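Local atomic coordinates of D-ribulose-5-phosphate 3-epimerase, putative (Plasmodium falciparum, PDB entry 1TQX), a protein that probably interconverts D-ribulose 5-phosphate and D-xylulose 5-phosphate as a metal-dependent epimerase built on a TIM barrel. Residues A32-L37 against I139-V144; P53-L58 against K84-L89; Q105-I110 against L115-S120; G162-L167 against I176-G181. All coordinates share one frame; numbering follows the deposited sequence.

Interaction 1 of 4, residues A32-L37 against I139-V144. With ZN (zinc ion), chain D.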
# COMPACT_ATOMS: atom_id res chain seq x y z
N ALA A 32 4.05 4.12 -13.93
CA ALA A 32 3.84 3.70 -12.55
C ALA A 32 4.20 2.22 -12.47
O ALA A 32 3.74 1.43 -13.30
CB ALA A 32 2.38 3.93 -12.13
N GLU A 33 5.01 1.85 -11.49
CA GLU A 33 5.44 0.45 -11.32
C GLU A 33 4.35 -0.43 -10.71
O GLU A 33 4.18 -1.59 -11.10
CB GLU A 33 6.69 0.38 -10.44
CG GLU A 33 7.94 1.07 -11.01
CD GLU A 33 8.01 2.57 -10.72
OE1 GLU A 33 9.02 3.19 -11.12
OE2 GLU A 33 7.08 3.13 -10.10
N TRP A 34 3.62 0.12 -9.75
CA TRP A 34 2.56 -0.60 -9.05
C TRP A 34 1.22 0.11 -9.20
O TRP A 34 1.17 1.30 -9.51
CB TRP A 34 2.87 -0.65 -7.55
CG TRP A 34 4.01 -1.54 -7.10
CD1 TRP A 34 5.03 -2.03 -7.85
CD2 TRP A 34 4.24 -2.00 -5.76
NE1 TRP A 34 5.88 -2.77 -7.07
CE2 TRP A 34 5.42 -2.76 -5.78
CE3 TRP A 34 3.55 -1.82 -4.55
CZ2 TRP A 34 5.94 -3.36 -4.63
CZ3 TRP A 34 4.07 -2.42 -3.40
CH2 TRP A 34 5.25 -3.18 -3.45
N ILE A 35 0.13 -0.63 -8.97
CA ILE A 35 -1.20 -0.05 -8.98
C ILE A 35 -1.73 -0.46 -7.60
O ILE A 35 -1.75 -1.64 -7.26
CB ILE A 35 -2.11 -0.60 -10.14
CG1 ILE A 35 -3.40 0.23 -10.21
CG2 ILE A 35 -2.43 -2.08 -9.96
CD1 ILE A 35 -3.16 1.69 -10.54
N HIS A 36 -2.09 0.53 -6.79
CA HIS A 36 -2.56 0.29 -5.43
C HIS A 36 -4.07 0.13 -5.38
O HIS A 36 -4.82 1.07 -5.67
CB HIS A 36 -2.12 1.45 -4.53
CG HIS A 36 -2.23 1.15 -3.07
ND1 HIS A 36 -1.35 0.31 -2.41
CD2 HIS A 36 -3.11 1.57 -2.14
CE1 HIS A 36 -1.68 0.23 -1.14
NE2 HIS A 36 -2.75 0.98 -0.94
N LEU A 37 -4.51 -1.06 -4.98
CA LEU A 37 -5.94 -1.38 -4.93
C LEU A 37 -6.49 -1.49 -3.51
O LEU A 37 -6.25 -2.48 -2.81
CB LEU A 37 -6.16 -2.71 -5.68
CG LEU A 37 -5.56 -2.71 -7.10
CD1 LEU A 37 -5.34 -4.13 -7.61
CD2 LEU A 37 -6.50 -1.93 -8.02
N ILE A 139 7.60 -10.75 6.03
CA ILE A 139 6.98 -9.53 5.53
C ILE A 139 7.83 -8.78 4.51
O ILE A 139 8.96 -8.39 4.79
CB ILE A 139 6.65 -8.56 6.69
CG1 ILE A 139 5.81 -9.28 7.76
CG2 ILE A 139 5.91 -7.34 6.16
CD1 ILE A 139 4.50 -9.85 7.25
N ASN A 140 7.27 -8.58 3.32
CA ASN A 140 7.97 -7.87 2.25
C ASN A 140 7.80 -6.35 2.39
O ASN A 140 8.70 -5.59 2.03
CB ASN A 140 7.41 -8.28 0.89
CG ASN A 140 7.68 -9.74 0.56
OD1 ASN A 140 8.77 -10.10 0.13
ND2 ASN A 140 6.68 -10.58 0.78
N THR A 141 6.65 -5.93 2.91
CA THR A 141 6.35 -4.51 3.03
C THR A 141 5.53 -4.16 4.27
O THR A 141 4.65 -4.92 4.67
CB THR A 141 5.49 -4.03 1.83
OG1 THR A 141 6.11 -4.41 0.59
CG2 THR A 141 5.31 -2.51 1.87
N VAL A 142 5.83 -3.01 4.87
CA VAL A 142 5.07 -2.52 6.00
C VAL A 142 4.43 -1.24 5.47
O VAL A 142 5.13 -0.34 4.99
CB VAL A 142 5.94 -2.17 7.22
CG1 VAL A 142 5.09 -1.47 8.27
CG2 VAL A 142 6.53 -3.44 7.82
N LEU A 143 3.11 -1.17 5.54
CA LEU A 143 2.38 0.00 5.06
C LEU A 143 2.02 0.89 6.25
O LEU A 143 1.14 0.55 7.04
CB LEU A 143 1.10 -0.45 4.33
CG LEU A 143 0.29 0.55 3.49
CD1 LEU A 143 -0.84 -0.21 2.79
CD2 LEU A 143 -0.28 1.65 4.35
N VAL A 144 2.74 2.00 6.39
CA VAL A 144 2.51 2.95 7.47
C VAL A 144 1.43 3.94 7.02
O VAL A 144 1.68 4.77 6.15
CB VAL A 144 3.81 3.74 7.81
CG1 VAL A 144 3.52 4.82 8.85
CG2 VAL A 144 4.89 2.79 8.31
ZN ZN D . -4.12 1.67 0.69

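Interaction 2 of 4, residues P53-L58 against K84-L89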
# COMPACT_ATOMS: atom_id res chain seq x y z
N PRO A 53 -13.74 -9.75 -7.31
CA PRO A 53 -14.34 -9.82 -8.65
C PRO A 53 -13.86 -8.69 -9.57
O PRO A 53 -13.61 -8.90 -10.75
CB PRO A 53 -15.83 -9.74 -8.37
CG PRO A 53 -15.95 -10.43 -7.04
CD PRO A 53 -14.77 -9.86 -6.27
N VAL A 54 -13.75 -7.49 -9.00
CA VAL A 54 -13.31 -6.34 -9.77
C VAL A 54 -11.82 -6.44 -10.08
O VAL A 54 -11.39 -6.22 -11.22
CB VAL A 54 -13.59 -5.03 -9.01
CG1 VAL A 54 -13.10 -3.84 -9.82
CG2 VAL A 54 -15.08 -4.90 -8.73
N ILE A 55 -11.03 -6.76 -9.07
CA ILE A 55 -9.58 -6.88 -9.24
C ILE A 55 -9.20 -8.01 -10.21
O ILE A 55 -8.30 -7.85 -11.03
CB ILE A 55 -8.89 -7.11 -7.88
CG1 ILE A 55 -9.07 -5.86 -7.00
CG2 ILE A 55 -7.41 -7.44 -8.08
CD1 ILE A 55 -8.66 -6.04 -5.54
N ASN A 56 -9.88 -9.15 -10.09
CA ASN A 56 -9.59 -10.29 -10.97
C ASN A 56 -9.89 -9.96 -12.43
O ASN A 56 -9.19 -10.42 -13.34
CB ASN A 56 -10.39 -11.52 -10.52
CG ASN A 56 -9.89 -12.10 -9.21
OD1 ASN A 56 -10.60 -12.83 -8.52
ND2 ASN A 56 -8.65 -11.76 -8.84
N ASN A 57 -10.93 -9.16 -12.66
CA ASN A 57 -11.32 -8.76 -14.01
C ASN A 57 -10.31 -7.75 -14.56
O ASN A 57 -9.94 -7.80 -15.74
CB ASN A 57 -12.72 -8.14 -14.01
CG ASN A 57 -13.24 -7.85 -15.42
OD1 ASN A 57 -13.25 -6.70 -15.87
ND2 ASN A 57 -13.66 -8.90 -16.12
N LEU A 58 -9.86 -6.83 -13.71
CA LEU A 58 -8.88 -5.82 -14.11
C LEU A 58 -7.61 -6.46 -14.68
O LEU A 58 -7.05 -5.98 -15.67
CB LEU A 58 -8.50 -4.96 -12.91
CG LEU A 58 -7.39 -3.92 -13.12
CD1 LEU A 58 -7.84 -2.88 -14.13
CD2 LEU A 58 -7.03 -3.27 -11.79
N LYS A 84 -5.37 -14.81 -6.19
CA LYS A 84 -4.15 -15.50 -6.60
C LYS A 84 -3.40 -14.83 -7.74
O LYS A 84 -2.19 -15.01 -7.87
CB LYS A 84 -4.46 -16.95 -7.01
CG LYS A 84 -5.02 -17.84 -5.91
CD LYS A 84 -5.14 -19.28 -6.43
CE LYS A 84 -5.85 -20.20 -5.46
NZ LYS A 84 -7.32 -19.97 -5.40
N THR A 85 -4.10 -14.07 -8.59
CA THR A 85 -3.43 -13.43 -9.71
C THR A 85 -2.81 -12.07 -9.37
O THR A 85 -2.17 -11.46 -10.23
CB THR A 85 -4.37 -13.25 -10.93
OG1 THR A 85 -5.47 -12.39 -10.58
CG2 THR A 85 -4.91 -14.61 -11.40
N SER A 86 -2.99 -11.60 -8.14
CA SER A 86 -2.39 -10.32 -7.73
C SER A 86 -0.92 -10.53 -7.38
O SER A 86 -0.40 -11.64 -7.55
CB SER A 86 -3.16 -9.73 -6.54
OG SER A 86 -4.41 -9.22 -6.96
N ASN A 87 -0.24 -9.48 -6.92
CA ASN A 87 1.19 -9.59 -6.60
C ASN A 87 1.54 -9.48 -5.11
O ASN A 87 2.42 -10.18 -4.62
CB ASN A 87 1.97 -8.56 -7.41
CG ASN A 87 2.05 -8.92 -8.87
OD1 ASN A 87 2.74 -9.86 -9.25
ND2 ASN A 87 1.31 -8.18 -9.70
N GLN A 88 0.87 -8.57 -4.41
CA GLN A 88 1.08 -8.44 -2.98
C GLN A 88 -0.24 -8.23 -2.28
O GLN A 88 -1.10 -7.50 -2.77
CB GLN A 88 2.00 -7.26 -2.63
CG GLN A 88 2.07 -7.00 -1.13
CD GLN A 88 3.15 -6.00 -0.73
OE1 GLN A 88 4.22 -6.39 -0.26
NE2 GLN A 88 2.89 -4.72 -0.94
N LEU A 89 -0.40 -8.90 -1.14
CA LEU A 89 -1.60 -8.76 -0.34
C LEU A 89 -1.14 -8.18 0.99
O LEU A 89 -0.28 -8.74 1.67
CB LEU A 89 -2.28 -10.12 -0.10
CG LEU A 89 -2.77 -10.89 -1.33
CD1 LEU A 89 -3.56 -12.12 -0.85
CD2 LEU A 89 -3.64 -10.01 -2.22
O HOH W 1 -7.34 -12.43 -12.64

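Interaction 3 of 4, residues Q105-I110 against L115-S120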
# COMPACT_ATOMS: atom_id res chain seq x y z
N GLN A 105 1.12 -16.60 10.96
CA GLN A 105 0.47 -17.68 10.22
C GLN A 105 -0.13 -17.21 8.89
O GLN A 105 -0.02 -17.91 7.88
CB GLN A 105 -0.62 -18.33 11.09
CG GLN A 105 -1.36 -19.49 10.42
CD GLN A 105 -0.42 -20.61 9.99
OE1 GLN A 105 0.46 -21.03 10.75
NE2 GLN A 105 -0.62 -21.11 8.77
N LEU A 106 -0.77 -16.05 8.89
CA LEU A 106 -1.37 -15.52 7.66
C LEU A 106 -0.26 -15.19 6.66
O LEU A 106 -0.37 -15.48 5.47
CB LEU A 106 -2.18 -14.26 7.96
CG LEU A 106 -3.44 -13.97 7.13
CD1 LEU A 106 -3.83 -12.51 7.28
CD2 LEU A 106 -3.22 -14.31 5.67
N ALA A 107 0.81 -14.58 7.16
CA ALA A 107 1.94 -14.22 6.31
C ALA A 107 2.52 -15.48 5.65
O ALA A 107 2.85 -15.47 4.47
CB ALA A 107 3.01 -13.51 7.13
N LYS A 108 2.64 -16.56 6.43
CA LYS A 108 3.16 -17.82 5.90
C LYS A 108 2.28 -18.29 4.74
O LYS A 108 2.78 -18.70 3.70
CB LYS A 108 3.18 -18.90 6.99
CG LYS A 108 4.29 -18.73 8.02
CD LYS A 108 4.28 -19.90 9.01
CE LYS A 108 5.43 -19.80 10.00
NZ LYS A 108 5.40 -20.92 10.99
N GLU A 109 0.97 -18.23 4.94
CA GLU A 109 0.02 -18.65 3.91
C GLU A 109 0.13 -17.79 2.66
O GLU A 109 0.12 -18.31 1.54
CB GLU A 109 -1.40 -18.61 4.46
CG GLU A 109 -1.62 -19.55 5.63
CD GLU A 109 -3.03 -19.50 6.19
OE1 GLU A 109 -3.31 -20.21 7.17
OE2 GLU A 109 -3.86 -18.74 5.64
N ILE A 110 0.22 -16.48 2.85
CA ILE A 110 0.33 -15.58 1.71
C ILE A 110 1.61 -15.89 0.93
O ILE A 110 1.59 -15.98 -0.30
CB ILE A 110 0.29 -14.10 2.17
CG1 ILE A 110 -1.12 -13.76 2.67
CG2 ILE A 110 0.70 -13.18 1.02
CD1 ILE A 110 -1.28 -12.35 3.21
N LEU A 115 3.08 -15.03 -3.19
CA LEU A 115 2.69 -13.63 -3.22
C LEU A 115 3.53 -12.87 -2.21
O LEU A 115 4.00 -13.44 -1.24
CB LEU A 115 1.22 -13.49 -2.82
CG LEU A 115 0.15 -14.12 -3.72
CD1 LEU A 115 -1.17 -14.23 -2.97
CD2 LEU A 115 -0.00 -13.29 -4.97
N TRP A 116 3.72 -11.58 -2.45
CA TRP A 116 4.44 -10.75 -1.49
C TRP A 116 3.44 -10.52 -0.36
O TRP A 116 2.23 -10.51 -0.60
CB TRP A 116 4.81 -9.40 -2.11
CG TRP A 116 6.15 -9.38 -2.80
CD1 TRP A 116 6.79 -10.42 -3.39
CD2 TRP A 116 6.99 -8.23 -2.97
NE1 TRP A 116 7.98 -10.00 -3.93
CE2 TRP A 116 8.13 -8.66 -3.69
CE3 TRP A 116 6.89 -6.88 -2.60
CZ2 TRP A 116 9.17 -7.79 -4.04
CZ3 TRP A 116 7.93 -6.01 -2.94
CH2 TRP A 116 9.05 -6.47 -3.66
N CYS A 117 3.93 -10.35 0.86
CA CYS A 117 3.04 -10.10 1.99
C CYS A 117 3.35 -8.77 2.66
O CYS A 117 4.49 -8.47 3.00
CB CYS A 117 3.14 -11.21 3.04
SG CYS A 117 2.16 -10.89 4.54
N GLY A 118 2.31 -7.96 2.81
CA GLY A 118 2.47 -6.68 3.47
C GLY A 118 1.62 -6.65 4.72
O GLY A 118 0.64 -7.40 4.83
N ILE A 119 2.00 -5.83 5.68
CA ILE A 119 1.21 -5.69 6.90
C ILE A 119 1.10 -4.19 7.15
O ILE A 119 2.08 -3.46 7.02
CB ILE A 119 1.86 -6.42 8.11
CG1 ILE A 119 0.85 -6.47 9.26
CG2 ILE A 119 3.14 -5.71 8.55
CD1 ILE A 119 1.28 -7.37 10.42
N SER A 120 -0.10 -3.74 7.50
CA SER A 120 -0.32 -2.33 7.74
C SER A 120 -0.73 -2.01 9.17
O SER A 120 -1.32 -2.84 9.87
CB SER A 120 -1.38 -1.80 6.77
OG SER A 120 -1.58 -0.40 6.91

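Interaction 4 of 4, residues G162-L167 against I176-G181. With ZN (zinc ion), chain D; SO4 (sulfate ion), chain C.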
# COMPACT_ATOMS: atom_id res chain seq x y z
N GLY A 162 8.05 9.20 12.52
CA GLY A 162 8.86 8.51 13.50
C GLY A 162 8.81 7.02 13.26
O GLY A 162 9.81 6.31 13.42
N LYS A 163 7.64 6.52 12.85
CA LYS A 163 7.47 5.10 12.58
C LYS A 163 8.34 4.69 11.40
O LYS A 163 8.98 3.63 11.42
CB LYS A 163 6.00 4.77 12.27
CG LYS A 163 5.03 5.09 13.39
CD LYS A 163 3.64 4.60 13.05
CE LYS A 163 2.64 4.94 14.15
NZ LYS A 163 1.28 4.43 13.79
N VAL A 164 8.35 5.53 10.37
CA VAL A 164 9.14 5.27 9.17
C VAL A 164 10.63 5.19 9.50
O VAL A 164 11.31 4.26 9.08
CB VAL A 164 8.90 6.37 8.10
CG1 VAL A 164 9.74 6.09 6.86
CG2 VAL A 164 7.42 6.43 7.73
N SER A 165 11.14 6.16 10.26
CA SER A 165 12.56 6.15 10.63
C SER A 165 12.91 4.91 11.45
O SER A 165 13.96 4.30 11.24
CB SER A 165 12.93 7.41 11.42
OG SER A 165 12.89 8.55 10.58
N PHE A 166 12.04 4.55 12.39
CA PHE A 166 12.26 3.37 13.22
C PHE A 166 12.46 2.12 12.36
O PHE A 166 13.42 1.37 12.55
CB PHE A 166 11.06 3.13 14.14
CG PHE A 166 11.12 1.84 14.90
CD1 PHE A 166 11.87 1.74 16.08
CD2 PHE A 166 10.46 0.70 14.44
CE1 PHE A 166 11.95 0.53 16.77
CE2 PHE A 166 10.54 -0.51 15.13
CZ PHE A 166 11.29 -0.60 16.29
N LEU A 167 11.55 1.90 11.41
CA LEU A 167 11.61 0.74 10.53
C LEU A 167 12.83 0.71 9.63
O LEU A 167 13.49 -0.33 9.51
CB LEU A 167 10.33 0.66 9.68
CG LEU A 167 9.02 0.38 10.43
CD1 LEU A 167 7.83 0.68 9.53
CD2 LEU A 167 9.00 -1.07 10.89
N ILE A 176 9.21 -0.00 2.81
CA ILE A 176 8.38 0.82 3.68
C ILE A 176 7.49 1.67 2.79
O ILE A 176 7.96 2.47 1.98
CB ILE A 176 9.24 1.71 4.60
CG1 ILE A 176 10.10 0.83 5.51
CG2 ILE A 176 8.33 2.60 5.45
CD1 ILE A 176 11.15 1.59 6.32
N GLN A 177 6.19 1.46 2.94
CA GLN A 177 5.18 2.13 2.14
C GLN A 177 4.39 3.14 2.97
O GLN A 177 4.08 2.89 4.14
CB GLN A 177 4.25 1.05 1.56
CG GLN A 177 3.20 1.52 0.58
CD GLN A 177 2.42 0.35 -0.01
OE1 GLN A 177 1.99 -0.54 0.72
NE2 GLN A 177 2.24 0.36 -1.33
N VAL A 178 4.11 4.31 2.39
CA VAL A 178 3.35 5.34 3.09
C VAL A 178 2.08 5.55 2.29
O VAL A 178 2.09 5.49 1.07
CB VAL A 178 4.14 6.66 3.24
CG1 VAL A 178 5.24 6.47 4.27
CG2 VAL A 178 4.73 7.08 1.90
N ASP A 179 0.98 5.80 2.99
CA ASP A 179 -0.31 5.91 2.33
C ASP A 179 -1.24 6.87 3.06
O ASP A 179 -1.58 6.66 4.22
CB ASP A 179 -0.88 4.48 2.30
CG ASP A 179 -2.24 4.37 1.65
OD1 ASP A 179 -2.71 3.21 1.58
OD2 ASP A 179 -2.83 5.38 1.22
N GLY A 180 -1.65 7.94 2.37
CA GLY A 180 -2.53 8.92 2.97
C GLY A 180 -1.99 10.34 2.90
O GLY A 180 -1.11 10.73 3.67
N GLY A 181 -2.50 11.11 1.94
CA GLY A 181 -2.07 12.49 1.79
C GLY A 181 -0.71 12.71 1.15
O GLY A 181 -0.10 13.76 1.36
ZN ZN D . -4.12 1.67 0.69
S SO4 C . -4.87 10.23 -0.84
O1 SO4 C . -4.00 9.31 -1.59
O2 SO4 C . -5.19 9.64 0.48
O3 SO4 C . -4.16 11.50 -0.61
O4 SO4 C . -6.11 10.49 -1.60

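Interaction 1 of 4, residues A32-L37 against I139-V144
His36 and Leu143 meet from opposite directions inside the barrel. The imidazole of His36 offers its edge rather than its face: CD1 of Leu143 lies near the ring plane, 4.0 Å from His36 CE1. CE1 sits between the two ring nitrogens, and both are engaged. NE2 of His36 binds the zinc ion at 2.2 Å, while ND1 is hydrogen-bonded to Asp68, so metal and carboxylate together fix the rotation of the ring. A histidine suits this place because it can serve two polar partners and still present a carbon to a leucine. With CG anti to the backbone N (chi1 -165°), the ring is carried off its strand into the barrel interior. Asp38, His70 and Asp179 complete the metal site, and Leu143 lends an aliphatic wall next to it.

One layer away from the metal, Trp34 and Thr141 repeat the edge-on theme more loosely. The hydroxyl OG1 of Thr141 is near the indole plane, 4.3 Å from CH2 of Trp34, and is hydrogen-bonded to Gln88. The indole itself stacks on Phe66.

The backbones stay well apart, His36 CA and Leu143 CA being 11.6 Å from each other, since strands 34-40 and 141-145 face one another across the barrel core without pairing. Strands 66-72 and 7-10 flank the first, and strands 116-121 and 175-179 the second.

Interaction 2 of 4, residues P53-L58 against K84-L89
Ile55 on helix 52-58 sets its methyl CG2 against the hydroxyl of Ser86, with 3.7 Å between Ile55 CG2 and Ser86 OG. The isoleucine splits its two branches between different tasks. CG2 is anti to the backbone N and takes the contact with the serine, whereas CG1, beside that nitrogen (chi1 -65°), leads the longer arm away in another direction. Branching at CB is what allows one buried residue to fill two directions, and the side chain also packs on Leu37 and Val39 of strand 34-40. Ser86 suits the approach to strand 88-92 because it is small: its OG, anti to its own carbonyl carbon, turns toward the helix without holding it off.

Nearer the surface, Asn56 and Thr85 are neighbours, and what joins them is a water. The CB of Asn56 does not head straight for the loop, but the end of the side chain swings closer and passes Thr85 at a slant. In Thr85 the first torsion is 62°, which places OG1 between the backbone N and the carbonyl carbon and aims it at the helix. There the water bridges the two segments. It donates to Asn56 O over 2.8 Å, and the same length separates it from Thr85 OG1. A threonine fits this exposed turn, since its hydroxyl can hold the water while its methyl points another way.

The chemistry therefore changes with depth: a methyl-to-hydroxyl contact lies inward, and a solvent-mediated link outward. The inner pair meets by van der Waals contact, whereas the outer pair is joined through one water between a helix carbonyl and a threonine hydroxyl.

Interaction 3 of 4, residues Q105-I110 against L115-S120
The methyl CG2 of Ile110, on helix 100-111, bears on strand 116-121 at the apolar centre of the contact, 3.7 Å from Cys117 CB and 3.5 Å from Trp116 O. CG2 is anti to the backbone N of Ile110; the other branch sends CD1 to the sulfur, with Ile110 CD1 4.0 Å from Cys117 SG. The isoleucine thus straddles the cysteine, touching both of its side-chain atoms, CB and SG, and its CG2 also rests against Leu115 CB. Cys117 in turn holds SG anti to its own N (chi1 175°), which extends the sulfur to the helix backbone, where it is 3.8 Å from both CA and CB of Ala107. Alanine is apt on that turn, because its single methyl lets the sulfur come down onto the helix.

Such packing of a helix against the strand that follows it belongs to a beta-alpha-beta crossover, here strand 88-92, helix 100-111 and strand 116-121 of the TIM barrel. The helix and strand segments run roughly antiparallel (153°), with their axes 8.0 Å apart at closest approach.

Polar contacts are few. Leu115 N donates a weak hydrogen bond to Ile110 O (3.4 Å), tying the residue just before the strand back to the helix. On the helix's outer side, Gln105 NE2 bonds Glu109 OE1 almost straight at 3.3 Å, one turn on, meeting the anti side of the carboxylate.

Interaction 4 of 4, residues G162-L167 against I176-G181
The two methyls of Val164 serve different residues of the strand. CG1 of Val164 stands 4.0 Å from Ile176 CG2, the two side chains crossing at a slant. CG2 of Val164 reaches CG1 of Val178 at 4.1 Å, and those two side chains meet at about a right angle. One beta-branched residue on the helix thereby spans two residues on the outer side of the strand, which is why valine suits the position. Ile176 has the longer reach. Its CG1 lies beside the backbone N (chi1 -62°) and the chain then extends (chi2 171°), carrying CD1 up to the helix backbone, 3.6 Å from Leu167 CB and 3.8 Å from Val164 O. Leu167 receives that methyl on its CB, while its side chain also packs on Val142 and Leu134.

This is the helix-to-strand layer of a beta-alpha-beta unit of the TIM barrel, made of strand 141-145, helix 161-170 and strand 175-179. Over these few residues the strand returns almost exactly against the helix direction, at 171°, the two axes approaching to 9.7 Å.

Residues alternate along the strand, so Gln177 and Asp179 turn to the barrel interior instead. Asp179, with CG anti to the backbone N, binds the zinc ion through OD1 at 2.3 Å; it is probably also the proton donor. Beyond the strand, Gly180 and Gly181 adopt backbone angles that favour glycine. The N-H of Gly181 makes weak hydrogen bonds to two sulfate oxygens, the nearer being O3 at 3.1 Å from Gly181 N. Thr202 and Gly153 hold the same anion, consistent with a phosphate site for the substrate.

In the fold
The four contacts sample one parallel eight-stranded barrel from its core to its outer layer. The centre of interaction 1 is about 4 Å from the chain's centre; those of interactions 2, 3 and 4 are about 11 to 14 Å from it, where helices or loops meet the sheet. Along the chain, interactions 2 and 3 follow each other inside the loop closed by interaction 1, and interaction 4 comes after it. The centres of interactions 2 and 4 are about 25 Å apart, on opposite sides of the chain's centre. Strand 141-145 sits between strands 116-121 and 175-179, linking interactions 1, 3 and 4 through the sheet. Interactions 1 and 4 each supply a zinc ligand, so residues distant in sequence converge on one metal site.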